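Local coordinates for protein oxidized polyvinyl alcohol hydrolase (Sphingopyxis, PDB 3WLA) that hydrolyses beta-diketones such as nonane-4,6-dione and cleaves oxidized polyvinyl alcohol in the second step of polyvinyl alcohol degradation, at residues K31-V36 with V135-A140; W50-G55 with G70-L75; I83-Q88 with E139-C144; T292-L297 with A319-Y324. All coordinates share one frame; numbering follows the deposited sequence.

Contact 1: residues K31-V36 with V135-A140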
# COMPACT_ATOMS: atom_id res chain seq x y z
N LYS A 31 18.03 6.80 -9.75
CA LYS A 31 17.87 7.76 -8.68
C LYS A 31 18.57 7.22 -7.43
O LYS A 31 18.86 6.03 -7.36
CB LYS A 31 16.36 7.97 -8.40
CG LYS A 31 15.58 8.59 -9.58
CD LYS A 31 14.06 8.46 -9.39
CE LYS A 31 13.37 9.43 -10.33
NZ LYS A 31 12.06 8.97 -10.67
N LYS A 32 18.82 8.09 -6.47
CA LYS A 32 19.41 7.67 -5.21
C LYS A 32 18.26 7.50 -4.19
O LYS A 32 17.65 8.48 -3.76
CB LYS A 32 20.43 8.71 -4.73
CG LYS A 32 21.73 8.73 -5.64
CD LYS A 32 22.75 9.76 -5.15
CE LYS A 32 23.82 10.04 -6.22
NZ LYS A 32 24.47 11.42 -6.09
N ARG A 33 18.00 6.27 -3.78
CA ARG A 33 16.87 6.01 -2.88
C ARG A 33 17.33 5.60 -1.48
O ARG A 33 18.48 5.18 -1.27
CB ARG A 33 15.97 4.95 -3.49
CG ARG A 33 15.44 5.27 -4.91
CD ARG A 33 14.63 6.60 -4.95
NE ARG A 33 13.45 6.55 -4.06
CZ ARG A 33 12.25 6.10 -4.45
NH1 ARG A 33 12.04 5.64 -5.68
NH2 ARG A 33 11.23 6.15 -3.61
N ALA A 34 16.42 5.76 -0.52
CA ALA A 34 16.71 5.48 0.87
C ALA A 34 15.59 4.64 1.51
O ALA A 34 14.43 4.66 1.04
CB ALA A 34 16.89 6.81 1.62
N PHE A 35 15.94 3.93 2.58
CA PHE A 35 14.98 3.07 3.30
C PHE A 35 15.54 2.65 4.67
O PHE A 35 16.77 2.64 4.88
CB PHE A 35 14.59 1.85 2.46
CG PHE A 35 15.75 1.00 2.01
CD1 PHE A 35 16.32 1.17 0.76
CD2 PHE A 35 16.26 -0.01 2.85
CE1 PHE A 35 17.41 0.34 0.32
CE2 PHE A 35 17.33 -0.84 2.46
CZ PHE A 35 17.90 -0.68 1.19
N VAL A 36 14.64 2.37 5.61
CA VAL A 36 15.04 2.00 6.96
C VAL A 36 14.80 0.50 7.19
O VAL A 36 13.72 -0.00 6.95
CB VAL A 36 14.28 2.89 7.97
CG1 VAL A 36 14.64 2.56 9.39
CG2 VAL A 36 14.60 4.36 7.70
N VAL A 135 7.27 1.35 -7.97
CA VAL A 135 6.97 -0.07 -7.89
C VAL A 135 8.27 -0.89 -8.01
O VAL A 135 8.45 -1.89 -7.33
CB VAL A 135 5.99 -0.53 -9.00
CG1 VAL A 135 5.91 -2.07 -9.02
CG2 VAL A 135 4.59 0.04 -8.76
N ARG A 136 9.20 -0.44 -8.86
CA ARG A 136 10.45 -1.18 -9.09
C ARG A 136 11.40 -1.05 -7.91
O ARG A 136 12.09 -2.01 -7.55
CB ARG A 136 11.11 -0.71 -10.39
CG ARG A 136 10.43 -1.35 -11.64
CD ARG A 136 11.03 -0.87 -12.96
NE ARG A 136 10.96 0.58 -13.18
CZ ARG A 136 10.04 1.16 -13.96
NH1 ARG A 136 9.11 0.43 -14.58
NH2 ARG A 136 10.07 2.48 -14.12
N PHE A 137 11.43 0.13 -7.33
CA PHE A 137 12.27 0.37 -6.17
C PHE A 137 11.88 -0.55 -5.02
O PHE A 137 12.76 -1.24 -4.42
CB PHE A 137 12.14 1.82 -5.71
CG PHE A 137 12.80 2.07 -4.38
CD1 PHE A 137 14.12 1.64 -4.15
CD2 PHE A 137 12.12 2.76 -3.35
CE1 PHE A 137 14.76 1.88 -2.93
CE2 PHE A 137 12.76 3.01 -2.12
CZ PHE A 137 14.09 2.56 -1.91
N LEU A 138 10.58 -0.55 -4.67
CA LEU A 138 10.11 -1.36 -3.57
C LEU A 138 10.56 -2.81 -3.76
O LEU A 138 11.06 -3.42 -2.83
CB LEU A 138 8.56 -1.27 -3.43
CG LEU A 138 8.12 0.17 -3.14
CD1 LEU A 138 6.65 0.26 -3.35
CD2 LEU A 138 8.58 0.70 -1.75
N GLU A 139 10.40 -3.38 -4.96
CA GLU A 139 10.83 -4.78 -5.13
C GLU A 139 12.35 -4.98 -4.97
O GLU A 139 12.80 -5.91 -4.30
CB GLU A 139 10.39 -5.32 -6.48
CG GLU A 139 10.84 -6.77 -6.72
CD GLU A 139 10.49 -7.27 -8.09
OE1 GLU A 139 9.48 -6.80 -8.69
OE2 GLU A 139 11.23 -8.16 -8.57
N ALA A 140 13.12 -4.10 -5.62
CA ALA A 140 14.58 -4.14 -5.61
C ALA A 140 15.10 -4.00 -4.20
O ALA A 140 16.07 -4.69 -3.78
CB ALA A 140 15.11 -3.03 -6.48
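Phe-137 is the one residue of 135-140 to touch 31-36, and its ring meets Arg-33, Ala-34 and Phe-35 in turn. The axes of the strand and the helix approach to 10.4 Å, a gap filled by the Phe-137 ring together with Arg-33 and Phe-35. Arg-136, just before it, takes no part; its guanidinium makes salt bridges with Asp-29, Asp-130 and Asp-133. At Phe-137, CG lies anti to the backbone N (chi1 170°), which sends the ring out to the strand. Arg-33 CB sits over one face, 3.7 Å from the ring centroid of Phe-137 and 26° off its normal, a CH-pi contact. The same CB comes to 3.3 Å from Phe-137 CE1. Because the Arg-33 chain bends at chi2 and chi3, the guanidinium comes back over the ring: its CZ is 3.5 Å from Phe-137 CD2, with the two planes 34° apart. At the ring edge, Ala-34 O lies 3.6 Å from Phe-137 CZ, near the ring plane, and Phe-35 CD1 lies 3.7 Å from the same CZ. Leu-138 starts away from the strand, and its side chain packs on Pro-85 and Met-167. Here a helix of the alpha/beta-hydrolase fold packs on the sheet near its 21-28 edge, strand 31-38 being the second in order. No hydrogen bond crosses between the segments. The buried Arg-33 charge is met by a salt bridge to Asp-134 and a hydrogen bond to Val-86 O, while the carbonyl at the ring edge is consistent with a weak electrostatic attraction to the aromatic C-H groups.

Contact 2: residues W50-G55 with G70-L75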
# COMPACT_ATOMS: atom_id res chain seq x y z
N TRP A 50 7.47 -7.06 6.20
CA TRP A 50 6.45 -5.99 6.28
C TRP A 50 7.12 -4.70 5.74
O TRP A 50 8.19 -4.30 6.23
CB TRP A 50 6.02 -5.79 7.73
CG TRP A 50 5.07 -4.64 8.06
CD1 TRP A 50 5.14 -3.83 9.17
CD2 TRP A 50 3.88 -4.24 7.35
NE1 TRP A 50 4.09 -2.95 9.20
CE2 TRP A 50 3.30 -3.16 8.10
CE3 TRP A 50 3.26 -4.68 6.17
CZ2 TRP A 50 2.13 -2.52 7.71
CZ3 TRP A 50 2.09 -4.04 5.76
CH2 TRP A 50 1.53 -2.96 6.54
N VAL A 51 6.52 -4.09 4.72
CA VAL A 51 7.06 -2.86 4.13
C VAL A 51 5.98 -1.77 4.27
O VAL A 51 5.14 -1.57 3.37
CB VAL A 51 7.42 -3.11 2.62
CG1 VAL A 51 7.89 -1.82 1.97
CG2 VAL A 51 8.51 -4.17 2.53
N PRO A 52 5.95 -1.09 5.43
CA PRO A 52 4.96 -0.04 5.67
C PRO A 52 5.33 1.29 5.02
O PRO A 52 6.46 1.72 5.15
CB PRO A 52 4.95 0.05 7.21
CG PRO A 52 6.42 -0.16 7.55
CD PRO A 52 6.80 -1.31 6.61
N MET A 53 4.37 1.96 4.39
CA MET A 53 4.60 3.24 3.71
C MET A 53 3.75 4.36 4.21
O MET A 53 2.51 4.19 4.41
CB MET A 53 4.30 3.10 2.20
CG MET A 53 5.34 2.29 1.50
SD MET A 53 5.08 2.06 -0.22
CE MET A 53 3.49 0.92 -0.11
N VAL A 54 4.41 5.52 4.42
CA VAL A 54 3.71 6.73 4.86
C VAL A 54 2.96 7.31 3.66
O VAL A 54 3.17 6.90 2.51
CB VAL A 54 4.68 7.88 5.32
CG1 VAL A 54 5.28 7.56 6.69
CG2 VAL A 54 5.82 8.01 4.32
N GLY A 55 2.15 8.30 3.96
CA GLY A 55 1.39 9.01 2.98
C GLY A 55 1.97 10.36 2.62
O GLY A 55 3.14 10.50 2.23
N GLY A 70 1.69 4.88 13.83
CA GLY A 70 1.69 3.45 13.52
C GLY A 70 2.61 2.55 14.33
O GLY A 70 2.31 1.40 14.53
N ASN A 71 3.76 3.06 14.76
CA ASN A 71 4.72 2.26 15.55
C ASN A 71 4.99 0.92 14.84
O ASN A 71 5.02 -0.17 15.48
CB ASN A 71 4.15 2.07 16.97
CG ASN A 71 5.19 1.54 17.98
OD1 ASN A 71 6.39 1.85 17.89
ND2 ASN A 71 4.72 0.71 18.94
N ASN A 72 5.22 1.00 13.53
CA ASN A 72 5.44 -0.21 12.74
C ASN A 72 6.73 -0.98 13.06
O ASN A 72 6.80 -2.17 12.81
CB ASN A 72 5.34 0.10 11.25
CG ASN A 72 3.90 0.18 10.79
OD1 ASN A 72 3.26 -0.86 10.64
ND2 ASN A 72 3.37 1.40 10.59
N ALA A 73 7.73 -0.33 13.66
CA ALA A 73 8.95 -1.05 14.00
C ALA A 73 8.66 -2.16 15.03
O ALA A 73 9.43 -3.09 15.20
CB ALA A 73 10.05 -0.06 14.59
N LYS A 74 7.56 -2.02 15.74
CA LYS A 74 7.21 -2.98 16.78
C LYS A 74 7.02 -4.40 16.21
O LYS A 74 7.26 -5.40 16.91
CB LYS A 74 5.95 -2.50 17.49
CG LYS A 74 5.43 -3.36 18.65
CD LYS A 74 6.28 -3.27 19.88
CE LYS A 74 5.63 -4.07 21.03
NZ LYS A 74 4.17 -3.75 21.14
N LEU A 75 6.64 -4.49 14.93
CA LEU A 75 6.44 -5.79 14.33
C LEU A 75 7.75 -6.61 14.31
O LEU A 75 7.71 -7.83 14.28
CB LEU A 75 5.87 -5.66 12.93
CG LEU A 75 4.37 -5.40 12.73
CD1 LEU A 75 3.57 -6.39 13.58
CD2 LEU A 75 4.00 -3.99 13.06
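Trp-50 and Pro-52 of the strand face Leu-75 and Asn-72 in reversed order: the CA atoms of Pro-52 and Asn-72 are 7.1 Å apart, those of Trp-50 and Leu-75 8.1 Å. Residues 50-53 are extended, whereas 72-75 have helical backbone angles and backbone bonds spanning three residues, from Lys-74 N to Asn-71 O and from Leu-75 N to Asn-72 O. Among the side chains, one hydrogen bond crosses: Trp-50 NE1 donates to Asn-72 OD1 over 2.7 Å with an N-H...O angle of 158°. The oxygen lies at the indole edge in the ring plane, but the nitrogen stands 40° out of the amide plane, so the bond is straight for the donor and tilted for the acceptor. The indole gets there through a chi1 of 174°, which sets CG opposite the backbone N. These segments belong to the beta-alpha-beta connection from strand 47-53 to its parallel neighbour 81-85 in the alpha/beta-hydrolase sheet, with helix 60-65 between them. The Trp-50 side chain comes near, without touching, the probable nucleophile elbow at Ser-162. Pro-52 and Asn-72 run past each other in opposite directions, Pro-52 CB being 3.7 Å from Asn-72 CG. That same CB lies over one face of the Trp-50 ring. Leu-75 adds an oblique apolar contact, its CG 4.0 Å from Trp-50 CD1. Trp-287 touches both Trp-50 and Asn-72 from a loop, and Asn-72 ND2 makes a weak hydrogen bond to Asn-63 OD1, a second tie for the buried amide, to helix 60-65.

Contact 3: residues I83-Q88 with E139-C144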
# COMPACT_ATOMS: atom_id res chain seq x y z
N ILE A 83 10.82 -3.16 6.60
CA ILE A 83 11.63 -2.26 5.76
C ILE A 83 10.70 -1.10 5.34
O ILE A 83 9.68 -1.32 4.68
CB ILE A 83 12.15 -2.98 4.49
CG1 ILE A 83 12.87 -4.27 4.85
CG2 ILE A 83 13.13 -2.07 3.70
CD1 ILE A 83 13.03 -5.17 3.65
N SER A 84 10.99 0.13 5.76
CA SER A 84 10.13 1.25 5.37
C SER A 84 10.93 2.11 4.38
O SER A 84 12.04 2.59 4.73
CB SER A 84 9.75 2.08 6.60
OG SER A 84 8.71 3.00 6.27
N PRO A 85 10.41 2.28 3.16
CA PRO A 85 11.03 3.07 2.08
C PRO A 85 10.77 4.53 2.21
O PRO A 85 9.71 4.93 2.65
CB PRO A 85 10.41 2.48 0.83
CG PRO A 85 8.96 2.25 1.30
CD PRO A 85 9.11 1.71 2.71
N VAL A 86 11.76 5.33 1.82
CA VAL A 86 11.65 6.76 1.85
C VAL A 86 11.12 7.29 0.49
O VAL A 86 11.56 6.85 -0.60
CB VAL A 86 13.02 7.43 2.18
CG1 VAL A 86 12.88 8.95 2.10
CG2 VAL A 86 13.45 7.00 3.65
N ARG A 87 10.18 8.23 0.55
CA ARG A 87 9.57 8.79 -0.68
C ARG A 87 10.63 9.59 -1.48
O ARG A 87 11.44 10.28 -0.87
CB ARG A 87 8.42 9.73 -0.32
CG ARG A 87 7.16 9.04 0.30
CD ARG A 87 6.27 10.05 1.04
NE ARG A 87 7.08 10.59 2.14
CZ ARG A 87 6.72 11.58 2.95
NH1 ARG A 87 5.51 12.16 2.81
NH2 ARG A 87 7.60 11.99 3.90
N GLN A 88 10.58 9.54 -2.81
CA GLN A 88 11.53 10.30 -3.65
C GLN A 88 11.60 11.77 -3.25
O GLN A 88 12.69 12.33 -3.10
CB GLN A 88 11.13 10.24 -5.13
CG GLN A 88 11.25 8.90 -5.75
CD GLN A 88 10.70 8.85 -7.16
OE1 GLN A 88 9.92 7.94 -7.49
NE2 GLN A 88 11.11 9.80 -8.00
N GLU A 139 10.40 -3.38 -4.96
CA GLU A 139 10.83 -4.78 -5.13
C GLU A 139 12.35 -4.98 -4.97
O GLU A 139 12.80 -5.91 -4.30
CB GLU A 139 10.39 -5.32 -6.48
CG GLU A 139 10.84 -6.77 -6.72
CD GLU A 139 10.49 -7.27 -8.09
OE1 GLU A 139 9.48 -6.80 -8.69
OE2 GLU A 139 11.23 -8.16 -8.57
N ALA A 140 13.12 -4.10 -5.62
CA ALA A 140 14.58 -4.14 -5.61
C ALA A 140 15.10 -4.00 -4.20
O ALA A 140 16.07 -4.69 -3.78
CB ALA A 140 15.11 -3.03 -6.48
N MET A 141 14.47 -3.08 -3.45
CA MET A 141 14.82 -2.87 -2.05
C MET A 141 14.73 -4.19 -1.24
O MET A 141 15.67 -4.57 -0.54
CB MET A 141 13.87 -1.84 -1.45
CG MET A 141 14.06 -1.59 0.02
SD MET A 141 12.73 -0.43 0.67
CE MET A 141 11.31 -1.57 0.74
N VAL A 142 13.56 -4.84 -1.31
CA VAL A 142 13.35 -6.06 -0.56
C VAL A 142 14.32 -7.11 -1.07
O VAL A 142 14.99 -7.75 -0.27
CB VAL A 142 11.91 -6.56 -0.66
CG1 VAL A 142 11.78 -7.92 0.04
CG2 VAL A 142 10.95 -5.53 0.02
N ARG A 143 14.40 -7.29 -2.39
CA ARG A 143 15.36 -8.28 -2.92
C ARG A 143 16.78 -8.05 -2.39
O ARG A 143 17.51 -9.01 -2.13
CB ARG A 143 15.37 -8.27 -4.45
CG ARG A 143 14.28 -9.09 -5.07
CD ARG A 143 14.45 -9.09 -6.58
NE ARG A 143 13.24 -9.58 -7.22
CZ ARG A 143 12.82 -10.84 -7.21
NH1 ARG A 143 13.52 -11.78 -6.59
NH2 ARG A 143 11.68 -11.15 -7.80
N CYS A 144 17.18 -6.80 -2.20
CA CYS A 144 18.51 -6.50 -1.70
C CYS A 144 18.68 -6.81 -0.21
O CYS A 144 19.67 -7.41 0.19
CB CYS A 144 18.91 -5.04 -1.97
SG CYS A 144 20.54 -4.51 -1.27
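Ile-83 and Pro-85 receive Met-141 and Val-142 where helix 133-145 lies against one face of the central sheet, the layered packing of the alpha/beta-hydrolase fold. The axes of strand 83-85 and the helix segment approach to 10.0 Å, with N-to-C directions 149° apart. The interactions that cross are all apolar. Met-141 extends straight from the helix through its first two torsions and bends at chi3 (75°), which turns the methyl back onto Ile-83. Met-141 SD is 3.5 Å from Ile-83 CG2, and Met-141 CE is equally near that methyl branch. The sulfur also reaches Pro-85 CB, at 3.7 Å from Met-141 SD, so the thioether bridges two strand residues that project on the same face. The other branch of Ile-83 is used differently: its CD1 meets Val-142 CG2 at 4.2 Å, the loosest of these contacts. Phe-35 and Val-51, on the flanking strands, also touch Met-141, which therefore packs against three adjacent strands. Ser-84 points to the reverse face, toward helix 60-65, and its OG bonds Pro-52 O. The covalent and ionic links do not cross to the strand: they lie within the helix or run to the N-terminal stretch. Cys-144 forms the disulfide with Cys-12, tying the helix to the N-terminal stretch, and Arg-143 NH1 pairs with Glu-9. One turn apart, Glu-139 and Arg-143 form a side-on salt bridge in which both donors grip one oxygen: Arg-143 NH2 lies 3.1 Å from Glu-139 OE2, and Arg-143 NE meets the anti lone pair of that atom at 2.8 Å with an N-H...O angle of 160°.

Contact 4: residues T292-L297 with A319-Y324; sequences TDAFNL and APPEGY
Ala-294 and Phe-295 face Pro-321 and Tyr-324 from a helical turn closed by the 2.9 Å bond from Asn-296 N to Thr-292 O, the shortest polar bond within the segments. No hydrogen bond joins the two segments, so the contact rests on rings and apolar carbons. Phe-295 and Tyr-324 form an offset stack, their centroids 4.2 Å apart and their planes at 19°. The offset is unequal: Phe-295 CD1 lies over the centre of the tyrosine ring, while Tyr-324 CE1 stands above the rim of the phenylalanine, 3.4 Å from that CD1. Phe-295 has CG anti to the backbone N (chi1 176°), which aims its ring across to the tyrosine. Tyr-324 is held at its far end by a hydrogen bond from OH to Val-290 O, just before the helix, which would limit sliding along the stack. The pair joins the start of helix 292-304, the last helix of this alpha/beta-hydrolase chain, to the loop that leads into strand 325-328 at the sheet edge. A type II beta turn from Pro-321 to Tyr-324 shapes that loop, with Gly-323 at positive phi and a weak bond, 3.4 Å, from Tyr-324 N to Pro-321 O. The turn puts both of its end residues against the helix. Pro-321 CG sits 3.7 Å from Ala-294 CB and equally close to Phe-295 N, setting this corner of the proline ring against the helix backbone. Pro-321 CD approaches Phe-295 CD1 more loosely, at 4.4 Å, and Trp-298 one turn on touches both Pro-320 and Pro-321.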
# COMPACT_ATOMS: atom_id res chain seq x y z
N THR A 292 -3.77 0.04 18.39
CA THR A 292 -2.83 0.06 17.26
C THR A 292 -1.90 -1.12 17.13
O THR A 292 -1.85 -1.78 16.07
CB THR A 292 -2.01 1.38 17.25
OG1 THR A 292 -2.92 2.47 17.08
CG2 THR A 292 -1.00 1.38 16.09
N ASP A 293 -1.16 -1.37 18.19
CA ASP A 293 -0.18 -2.43 18.16
C ASP A 293 -0.84 -3.77 17.91
O ASP A 293 -0.38 -4.55 17.11
CB ASP A 293 0.60 -2.44 19.48
CG ASP A 293 1.66 -1.30 19.56
OD1 ASP A 293 1.94 -0.61 18.57
OD2 ASP A 293 2.22 -1.09 20.65
N ALA A 294 -1.96 -4.00 18.57
CA ALA A 294 -2.65 -5.26 18.42
C ALA A 294 -3.19 -5.42 17.00
O ALA A 294 -3.11 -6.51 16.43
CB ALA A 294 -3.79 -5.34 19.43
N PHE A 295 -3.76 -4.35 16.44
CA PHE A 295 -4.29 -4.39 15.09
C PHE A 295 -3.19 -4.71 14.07
O PHE A 295 -3.36 -5.60 13.19
CB PHE A 295 -4.94 -3.07 14.70
CG PHE A 295 -5.41 -3.07 13.28
CD1 PHE A 295 -6.52 -3.82 12.90
CD2 PHE A 295 -4.64 -2.47 12.28
CE1 PHE A 295 -6.86 -3.98 11.54
CE2 PHE A 295 -4.96 -2.62 10.93
CZ PHE A 295 -6.06 -3.37 10.54
N ASN A 296 -2.08 -3.99 14.17
CA ASN A 296 -0.99 -4.20 13.24
C ASN A 296 -0.53 -5.67 13.26
O ASN A 296 -0.34 -6.28 12.22
CB ASN A 296 0.22 -3.34 13.58
CG ASN A 296 -0.00 -1.83 13.33
OD1 ASN A 296 -0.89 -1.41 12.60
ND2 ASN A 296 0.82 -1.03 13.96
N LEU A 297 -0.34 -6.21 14.46
CA LEU A 297 0.12 -7.60 14.60
C LEU A 297 -0.96 -8.60 14.13
O LEU A 297 -0.63 -9.61 13.54
CB LEU A 297 0.47 -7.92 16.03
CG LEU A 297 0.89 -9.38 16.27
CD1 LEU A 297 2.23 -9.69 15.53
CD2 LEU A 297 1.08 -9.54 17.81
N ALA A 319 -10.98 -13.09 14.48
CA ALA A 319 -11.50 -11.78 14.86
C ALA A 319 -10.41 -10.75 15.13
O ALA A 319 -9.43 -11.04 15.85
CB ALA A 319 -12.35 -11.91 16.08
N PRO A 320 -10.56 -9.55 14.56
CA PRO A 320 -9.55 -8.51 14.79
C PRO A 320 -9.78 -7.90 16.19
O PRO A 320 -10.74 -8.28 16.92
CB PRO A 320 -9.83 -7.50 13.67
CG PRO A 320 -11.33 -7.61 13.49
CD PRO A 320 -11.56 -9.10 13.59
N PRO A 321 -8.86 -7.02 16.64
CA PRO A 321 -9.07 -6.43 17.97
C PRO A 321 -10.34 -5.60 17.94
O PRO A 321 -10.91 -5.31 16.88
CB PRO A 321 -7.83 -5.53 18.15
CG PRO A 321 -6.79 -6.22 17.37
CD PRO A 321 -7.53 -6.67 16.11
N GLU A 322 -10.79 -5.20 19.11
CA GLU A 322 -11.96 -4.34 19.22
C GLU A 322 -11.60 -3.02 18.46
O GLU A 322 -10.44 -2.57 18.51
CB GLU A 322 -12.17 -4.09 20.72
CG GLU A 322 -13.14 -3.00 21.13
CD GLU A 322 -13.49 -3.09 22.64
OE1 GLU A 322 -12.56 -3.11 23.51
OE2 GLU A 322 -14.72 -3.15 22.93
N GLY A 323 -12.59 -2.47 17.75
CA GLY A 323 -12.42 -1.25 16.98
C GLY A 323 -12.48 -1.57 15.49
O GLY A 323 -12.48 -0.67 14.66
N TYR A 324 -12.56 -2.86 15.17
CA TYR A 324 -12.55 -3.28 13.78
C TYR A 324 -13.58 -4.34 13.48
O TYR A 324 -13.87 -5.17 14.31
CB TYR A 324 -11.22 -3.90 13.42
CG TYR A 324 -10.08 -3.03 13.76
CD1 TYR A 324 -9.60 -2.13 12.84
CD2 TYR A 324 -9.56 -3.01 15.05
CE1 TYR A 324 -8.64 -1.19 13.20
CE2 TYR A 324 -8.58 -2.07 15.41
CZ TYR A 324 -8.16 -1.15 14.47
OH TYR A 324 -7.34 -0.12 14.84

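Contacts 1 and 3 sit 4 Å apart between centres and share helix 133-145, which packs on the neighbouring strands 31-38 and 81-85; backbone hydrogen bonds Val-36 N to Ser-84 O and Val-86 N to Ala-34 O join them. Contact 2 lies 13 Å from contact 3 and 16 Å from contact 1, on the next strand, 47-53, and its sequence falls between contact 1's segments. Contact 4, last along the chain, is about 29 Å from contact 1, on the other side of the chain's centre. A probable hydrogen bond from Asn-71 ND2 to Asp-293 OD1 joins contacts 2 and 4. Together they trace the alpha/beta-hydrolase core from near one sheet edge to the other.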